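Local coordinates for putative glucoamylase (Bacteroides uniformis, PDB 4GL3), which probably hydrolyses glycosidic bonds as a glucoamylase-like enzyme, at residues A[243-248]-A[314-318]; A[232-237]-A[280-285]; A[300-306]-A[323-329]. The contacts are given in a common frame with arbitrary orientation. Residue numbers count along the deposited sequence, not the author numbering.

Interaction 1: A[243-248]-A[314-318]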
# COMPACT_ATOMS: atom_id res chain seq x y z
N HIS A 243 2.57 18.48 -12.77
CA HIS A 243 1.51 19.37 -12.26
C HIS A 243 1.11 18.92 -10.84
O HIS A 243 0.83 19.74 -9.97
CB HIS A 243 0.31 19.34 -13.24
CG HIS A 243 -0.88 20.18 -12.83
ND1 HIS A 243 -2.07 19.62 -12.37
CD2 HIS A 243 -1.08 21.52 -12.84
CE1 HIS A 243 -2.93 20.59 -12.11
NE2 HIS A 243 -2.36 21.75 -12.38
N GLY A 244 1.14 17.62 -10.60
CA GLY A 244 0.78 17.10 -9.28
C GLY A 244 1.89 17.12 -8.25
O GLY A 244 1.69 16.65 -7.12
N LYS A 245 3.05 17.69 -8.61
CA LYS A 245 4.21 17.74 -7.71
C LYS A 245 4.50 16.36 -7.10
O LYS A 245 4.69 16.21 -5.90
CB LYS A 245 4.01 18.78 -6.63
CG LYS A 245 3.59 20.15 -7.18
CD LYS A 245 3.67 21.26 -6.15
CE LYS A 245 2.87 22.49 -6.57
NZ LYS A 245 3.38 23.12 -7.78
N GLY A 246 4.50 15.36 -7.94
CA GLY A 246 4.72 13.96 -7.52
C GLY A 246 3.45 13.11 -7.46
O GLY A 246 3.50 11.89 -7.59
N GLY A 247 2.31 13.78 -7.28
CA GLY A 247 1.04 13.10 -7.20
C GLY A 247 0.56 12.95 -5.76
O GLY A 247 1.16 13.48 -4.82
N PRO A 248 -0.54 12.25 -5.58
CA PRO A 248 -1.01 11.85 -4.25
C PRO A 248 0.10 11.12 -3.46
O PRO A 248 0.88 10.30 -4.03
CB PRO A 248 -2.17 10.89 -4.54
CG PRO A 248 -2.46 11.01 -6.02
CD PRO A 248 -1.25 11.57 -6.69
N ALA A 314 -8.59 11.76 -6.02
CA ALA A 314 -7.14 11.55 -5.88
C ALA A 314 -6.46 12.90 -5.54
O ALA A 314 -5.79 13.55 -6.37
CB ALA A 314 -6.56 10.88 -7.13
N HIS A 315 -6.66 13.33 -4.30
CA HIS A 315 -6.20 14.68 -3.88
C HIS A 315 -4.68 14.75 -3.98
O HIS A 315 -3.97 13.76 -3.72
CB HIS A 315 -6.62 15.04 -2.46
CG HIS A 315 -8.06 14.77 -2.15
ND1 HIS A 315 -8.46 13.69 -1.39
CD2 HIS A 315 -9.19 15.41 -2.53
CE1 HIS A 315 -9.78 13.69 -1.32
NE2 HIS A 315 -10.25 14.72 -2.00
N SER A 316 -4.18 15.93 -4.34
CA SER A 316 -2.74 16.15 -4.42
C SER A 316 -2.52 17.65 -4.60
O SER A 316 -3.50 18.45 -4.73
CB SER A 316 -2.15 15.38 -5.64
OG SER A 316 -2.40 16.09 -6.84
N PRO A 317 -1.25 18.08 -4.65
CA PRO A 317 -1.07 19.52 -4.92
C PRO A 317 -1.60 20.01 -6.28
O PRO A 317 -1.74 21.21 -6.45
CB PRO A 317 0.45 19.69 -4.85
CG PRO A 317 0.90 18.59 -3.92
CD PRO A 317 -0.01 17.44 -4.19
N GLY A 318 -1.84 19.12 -7.23
CA GLY A 318 -2.53 19.48 -8.49
C GLY A 318 -4.03 19.17 -8.52
O GLY A 318 -4.66 19.33 -9.55
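Two loops can pack closely without a hydrogen bond between them, as 243-248 and 314-318 do. Pro317 points toward the other loop and sits over the bend there: its CD is 3.5 Å from Gly244 O, and its CB is 3.8 Å from Lys245 CD. Lys245 reaches it with chi1 m followed by two t torsions, so the aliphatic part of the chain lies along the proline. The bend itself is a type I' beta turn from Gly244 to Gly247, closed by Gly247 N to Gly244 O at 2.9 Å; Lys245 adopts the positive phi of such a turn, and at Gly246 and Gly247 a CB would be jammed against the preceding carbonyl. This turn lies in the loop between strand 235-239 and helix 271-288, its partner follows strand 313-314, and Lys245 and Pro317 both touch that helix at Tyr285. Ser316, with chi1 p, turns its hydroxyl onward to accept from Gly318 N two residues later (OG to N 3.1 Å), an ST turn, while its CB lies 3.5 Å from Pro248 N. Pro248 has CB 3.5 Å from His315 O and CG 4.2 Å from Ala314 CB. His315 turns its m side chain away and gives ND1 to a hydrogen bond with Thr304 O. At the exposed margin, the t rotamer of the poorly ordered His243 brings CE1 to 3.3 Å from Gly318 O.

Interaction 2: A[232-237]-A[280-285]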
# COMPACT_ATOMS: atom_id res chain seq x y z
N TYR A 232 10.65 21.94 -6.67
CA TYR A 232 9.42 22.45 -6.10
C TYR A 232 9.73 22.94 -4.68
O TYR A 232 10.24 22.16 -3.86
CB TYR A 232 8.36 21.36 -6.08
CG TYR A 232 8.09 20.67 -7.41
CD1 TYR A 232 8.89 19.60 -7.85
CD2 TYR A 232 7.03 21.07 -8.22
CE1 TYR A 232 8.64 18.94 -9.04
CE2 TYR A 232 6.79 20.42 -9.45
CZ TYR A 232 7.59 19.36 -9.85
OH TYR A 232 7.37 18.69 -11.07
N TYR A 233 9.47 24.22 -4.40
CA TYR A 233 9.82 24.81 -3.08
C TYR A 233 11.28 24.48 -2.72
O TYR A 233 11.60 24.11 -1.59
CB TYR A 233 8.87 24.30 -1.98
CG TYR A 233 7.40 24.37 -2.35
CD1 TYR A 233 6.68 25.58 -2.27
CD2 TYR A 233 6.76 23.26 -2.82
CE1 TYR A 233 5.34 25.63 -2.65
CE2 TYR A 233 5.43 23.30 -3.19
CZ TYR A 233 4.73 24.49 -3.11
OH TYR A 233 3.44 24.47 -3.50
N GLY A 234 12.17 24.59 -3.70
CA GLY A 234 13.60 24.37 -3.45
C GLY A 234 13.99 22.90 -3.34
O GLY A 234 15.14 22.61 -3.08
N ILE A 235 13.07 21.97 -3.55
CA ILE A 235 13.39 20.52 -3.44
C ILE A 235 13.33 19.81 -4.80
O ILE A 235 12.32 19.86 -5.51
CB ILE A 235 12.43 19.84 -2.43
CG1 ILE A 235 12.48 20.57 -1.05
CG2 ILE A 235 12.78 18.36 -2.27
CD1 ILE A 235 11.22 20.45 -0.21
N LYS A 236 14.40 19.09 -5.13
CA LYS A 236 14.51 18.38 -6.38
C LYS A 236 13.70 17.09 -6.24
O LYS A 236 13.93 16.31 -5.31
CB LYS A 236 15.99 18.09 -6.65
CG LYS A 236 16.36 17.87 -8.12
CD LYS A 236 17.49 16.84 -8.31
CE LYS A 236 16.95 15.41 -8.28
NZ LYS A 236 18.00 14.35 -8.39
N LEU A 237 12.75 16.86 -7.16
CA LEU A 237 11.94 15.64 -7.18
C LEU A 237 12.38 14.73 -8.34
O LEU A 237 12.11 15.06 -9.50
CB LEU A 237 10.44 16.01 -7.35
CG LEU A 237 9.40 14.88 -7.38
CD1 LEU A 237 9.37 14.08 -6.07
CD2 LEU A 237 8.02 15.47 -7.70
N LEU A 280 8.21 15.89 1.40
CA LEU A 280 8.49 17.27 1.87
C LEU A 280 7.85 18.29 0.94
O LEU A 280 7.39 19.32 1.37
CB LEU A 280 10.00 17.51 2.01
CG LEU A 280 10.65 16.75 3.18
CD1 LEU A 280 12.08 17.19 3.40
CD2 LEU A 280 9.84 16.97 4.45
N ILE A 281 7.80 17.98 -0.34
CA ILE A 281 7.08 18.81 -1.31
C ILE A 281 5.55 18.87 -1.01
O ILE A 281 4.96 19.94 -1.04
CB ILE A 281 7.37 18.35 -2.74
CG1 ILE A 281 8.83 18.71 -3.11
CG2 ILE A 281 6.37 18.94 -3.73
CD1 ILE A 281 9.36 17.91 -4.31
N ASN A 282 4.95 17.72 -0.73
CA ASN A 282 3.52 17.63 -0.37
C ASN A 282 3.24 18.49 0.88
O ASN A 282 2.32 19.34 0.92
CB ASN A 282 3.17 16.14 -0.19
CG ASN A 282 1.69 15.86 -0.16
OD1 ASN A 282 1.04 16.07 0.88
ND2 ASN A 282 1.14 15.33 -1.28
N ARG A 283 4.10 18.34 1.88
CA ARG A 283 4.04 19.18 3.06
C ARG A 283 4.24 20.66 2.74
O ARG A 283 3.51 21.50 3.26
CB ARG A 283 5.06 18.72 4.11
CG ARG A 283 5.11 19.61 5.33
CD ARG A 283 6.15 19.12 6.32
NE ARG A 283 6.30 19.98 7.49
CZ ARG A 283 7.14 21.02 7.56
NH1 ARG A 283 7.89 21.33 6.52
NH2 ARG A 283 7.24 21.74 8.65
N ALA A 284 5.25 21.00 1.94
CA ALA A 284 5.52 22.40 1.60
C ALA A 284 4.31 23.01 0.87
O ALA A 284 3.97 24.18 1.12
CB ALA A 284 6.81 22.59 0.77
N TYR A 285 3.67 22.23 -0.01
CA TYR A 285 2.47 22.71 -0.68
C TYR A 285 1.42 23.11 0.38
O TYR A 285 0.81 24.19 0.29
CB TYR A 285 1.89 21.71 -1.68
CG TYR A 285 0.55 22.16 -2.21
CD1 TYR A 285 0.46 23.01 -3.29
CD2 TYR A 285 -0.62 21.82 -1.56
CE1 TYR A 285 -0.77 23.45 -3.77
CE2 TYR A 285 -1.84 22.27 -2.00
CZ TYR A 285 -1.91 23.08 -3.11
OH TYR A 285 -3.13 23.54 -3.53
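A beta hairpin can be docked on a helix by one large knob, and here Ile281 provides it. The helix residue loses 116 Å² to segment 232-237, the largest share in the contact. Its CG1 lies 3.8 Å from Ile235 CB, its CG2 3.9 Å from Tyr232 CB, and its CD1 3.7 Å from Leu237 CB, so the branched side chain fills a hollow walled by three residues of the hairpin. The complementary bump is Tyr233, in the tight type I' turn from Tyr232 to Ile235, where it takes up a positive phi. Its ring lies across the small residue Ala284, with CG 3.6 Å from Ala284 CB, and continues to Tyr285, whose CD1 is 3.3 Å from Tyr233 OH near the plane of the Tyr285 ring. A short side chain at Ala284 thus gives the aromatic ring a shallow seat beside the helix. Farther along, Ile235 CD1 meets Leu280 CB at 3.9 Å. No hydrogen bond crosses between the two segments, which meet through apolar packing. The axes of strand 235-237 and helix 280-285 come within 10.0 Å at closest, with 126° between their directions. The hairpin pairs strands 227-232 and 235-239 in an antiparallel two-stranded sheet, and it packs on helix 271-288, where Ile235 and Leu237 also touch Ala277 and Leu237 reaches Gln274.

Interaction 3: A[300-306]-A[323-329]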
# COMPACT_ATOMS: atom_id res chain seq x y z
N CYS A 300 -0.91 20.35 10.03
CA CYS A 300 -2.04 19.84 9.30
C CYS A 300 -1.71 19.83 7.81
O CYS A 300 -1.97 20.80 7.09
CB CYS A 300 -3.23 20.72 9.63
SG CYS A 300 -4.77 20.06 9.04
N TRP A 301 -1.09 18.73 7.38
CA TRP A 301 -0.64 18.53 6.00
C TRP A 301 -0.85 17.09 5.60
O TRP A 301 -1.01 16.22 6.46
CB TRP A 301 0.84 18.88 5.84
CG TRP A 301 1.81 18.05 6.65
CD1 TRP A 301 2.17 18.24 7.95
CD2 TRP A 301 2.57 16.90 6.20
NE1 TRP A 301 3.09 17.29 8.34
CE2 TRP A 301 3.35 16.46 7.29
CE3 TRP A 301 2.65 16.20 4.99
CZ2 TRP A 301 4.21 15.37 7.20
CZ3 TRP A 301 3.48 15.12 4.92
CH2 TRP A 301 4.25 14.71 6.01
N GLY A 302 -0.83 16.87 4.29
CA GLY A 302 -0.86 15.54 3.70
C GLY A 302 -2.03 15.40 2.76
O GLY A 302 -3.18 15.25 3.21
N LEU A 303 -1.74 15.43 1.46
CA LEU A 303 -2.75 15.25 0.40
C LEU A 303 -2.54 13.92 -0.36
O LEU A 303 -1.46 13.64 -0.90
CB LEU A 303 -2.69 16.42 -0.58
CG LEU A 303 -2.91 17.83 -0.02
CD1 LEU A 303 -2.66 18.88 -1.10
CD2 LEU A 303 -4.30 17.96 0.59
N THR A 304 -3.60 13.11 -0.39
CA THR A 304 -3.63 11.86 -1.12
C THR A 304 -5.09 11.47 -1.45
O THR A 304 -6.05 12.13 -1.01
CB THR A 304 -2.93 10.77 -0.31
OG1 THR A 304 -2.66 9.65 -1.14
CG2 THR A 304 -3.78 10.30 0.92
N ALA A 305 -5.25 10.41 -2.23
CA ALA A 305 -6.57 9.87 -2.58
C ALA A 305 -7.34 9.43 -1.34
O ALA A 305 -6.80 8.68 -0.49
CB ALA A 305 -6.47 8.70 -3.59
N SER A 306 -8.60 9.83 -1.26
CA SER A 306 -9.44 9.43 -0.15
C SER A 306 -10.88 9.88 -0.37
O SER A 306 -11.18 10.60 -1.32
CB SER A 306 -8.90 10.10 1.13
OG SER A 306 -9.12 11.49 1.12
N VAL A 323 -9.37 18.92 1.36
CA VAL A 323 -9.44 17.66 2.12
C VAL A 323 -8.01 17.25 2.51
O VAL A 323 -7.14 17.10 1.65
CB VAL A 323 -10.12 16.54 1.27
CG1 VAL A 323 -10.12 15.19 2.00
CG2 VAL A 323 -11.54 16.97 0.84
N ILE A 324 -7.77 17.16 3.81
CA ILE A 324 -6.55 16.58 4.38
C ILE A 324 -6.87 15.13 4.77
O ILE A 324 -7.95 14.82 5.31
CB ILE A 324 -6.03 17.43 5.58
CG1 ILE A 324 -5.61 18.83 5.12
CG2 ILE A 324 -4.87 16.72 6.33
CD1 ILE A 324 -4.30 18.97 4.34
N THR A 325 -5.96 14.22 4.46
CA THR A 325 -6.19 12.83 4.60
C THR A 325 -5.05 12.23 5.50
O THR A 325 -3.87 12.20 5.08
CB THR A 325 -6.14 12.15 3.22
OG1 THR A 325 -7.14 12.69 2.34
CG2 THR A 325 -6.25 10.66 3.37
N PRO A 326 -5.40 11.77 6.73
CA PRO A 326 -4.37 11.38 7.69
C PRO A 326 -3.36 10.35 7.22
O PRO A 326 -2.20 10.45 7.61
CB PRO A 326 -5.19 10.84 8.87
CG PRO A 326 -6.38 11.74 8.88
CD PRO A 326 -6.71 11.89 7.40
N THR A 327 -3.77 9.39 6.38
CA THR A 327 -2.82 8.41 5.91
C THR A 327 -1.64 9.00 5.14
O THR A 327 -0.60 8.38 5.12
CB THR A 327 -3.47 7.27 5.10
OG1 THR A 327 -2.53 6.19 4.97
CG2 THR A 327 -3.92 7.74 3.70
N ALA A 328 -1.80 10.19 4.54
CA ALA A 328 -0.71 10.88 3.81
C ALA A 328 0.49 11.14 4.74
O ALA A 328 1.56 10.55 4.56
CB ALA A 328 -1.19 12.20 3.15
N ALA A 329 0.30 12.00 5.74
CA ALA A 329 1.39 12.34 6.67
C ALA A 329 1.83 11.12 7.50
O ALA A 329 3.02 10.87 7.68
CB ALA A 329 1.02 13.50 7.59
O HOH W 1 -2.02 13.64 6.54
O HOH W 2 -6.02 14.61 0.91
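Ala329 CB lies over the face of Trp301 at the apolar centre of this buried contact, 3.6 Å from the centroid of the six-membered ring, a CH-pi contact, while Ala328 CB approaches Gly302 C to 3.3 Å; a side chain at Gly302 would clash with it. Ile324 CD1 packs at 3.9 Å on Leu303 CD2, and Thr304 and Thr325 meet through their CG2 methyls at 3.5 Å. Outward from these, Thr325 N donates to Gly302 O at 3.2 Å. Two waters bridge the segments: one accepts from Ala329 N and lies 2.8 Å from both Trp301 O and Thr325 O, the other links Thr304 N, Val323 O and Thr325 OG1. At the polar edge, Ser306 OG and Thr325 OG1 stand 2.6 Å apart. Helix 271-288 and helix 337-349 both pack on Trp301, while strand 365-366 meets Cys300, Val323 and Ile324.

How the interactions relate
The three contacts illustrate how a fold of helices is joined by loops and short hairpins. The centre of interaction 1 lies about 11 Å from that of interaction 2 and about 11 Å from that of interaction 3; the centres of interactions 2 and 3 are about 15 Å apart. All are on one side of the chain's centre. Along the chain, interaction 2 closes before interaction 3 opens, whereas interaction 1 crosses both. Helix 271-288, which supplies half of interaction 2, also touches the other two: Tyr285 meets both Pro317 and Leu303. Hairpin, helix and loops therefore form one continuous packed region reaching interaction 3, where Ala305 lies about 4 Å from a bound TRS molecule, probably from the crystallisation liquor.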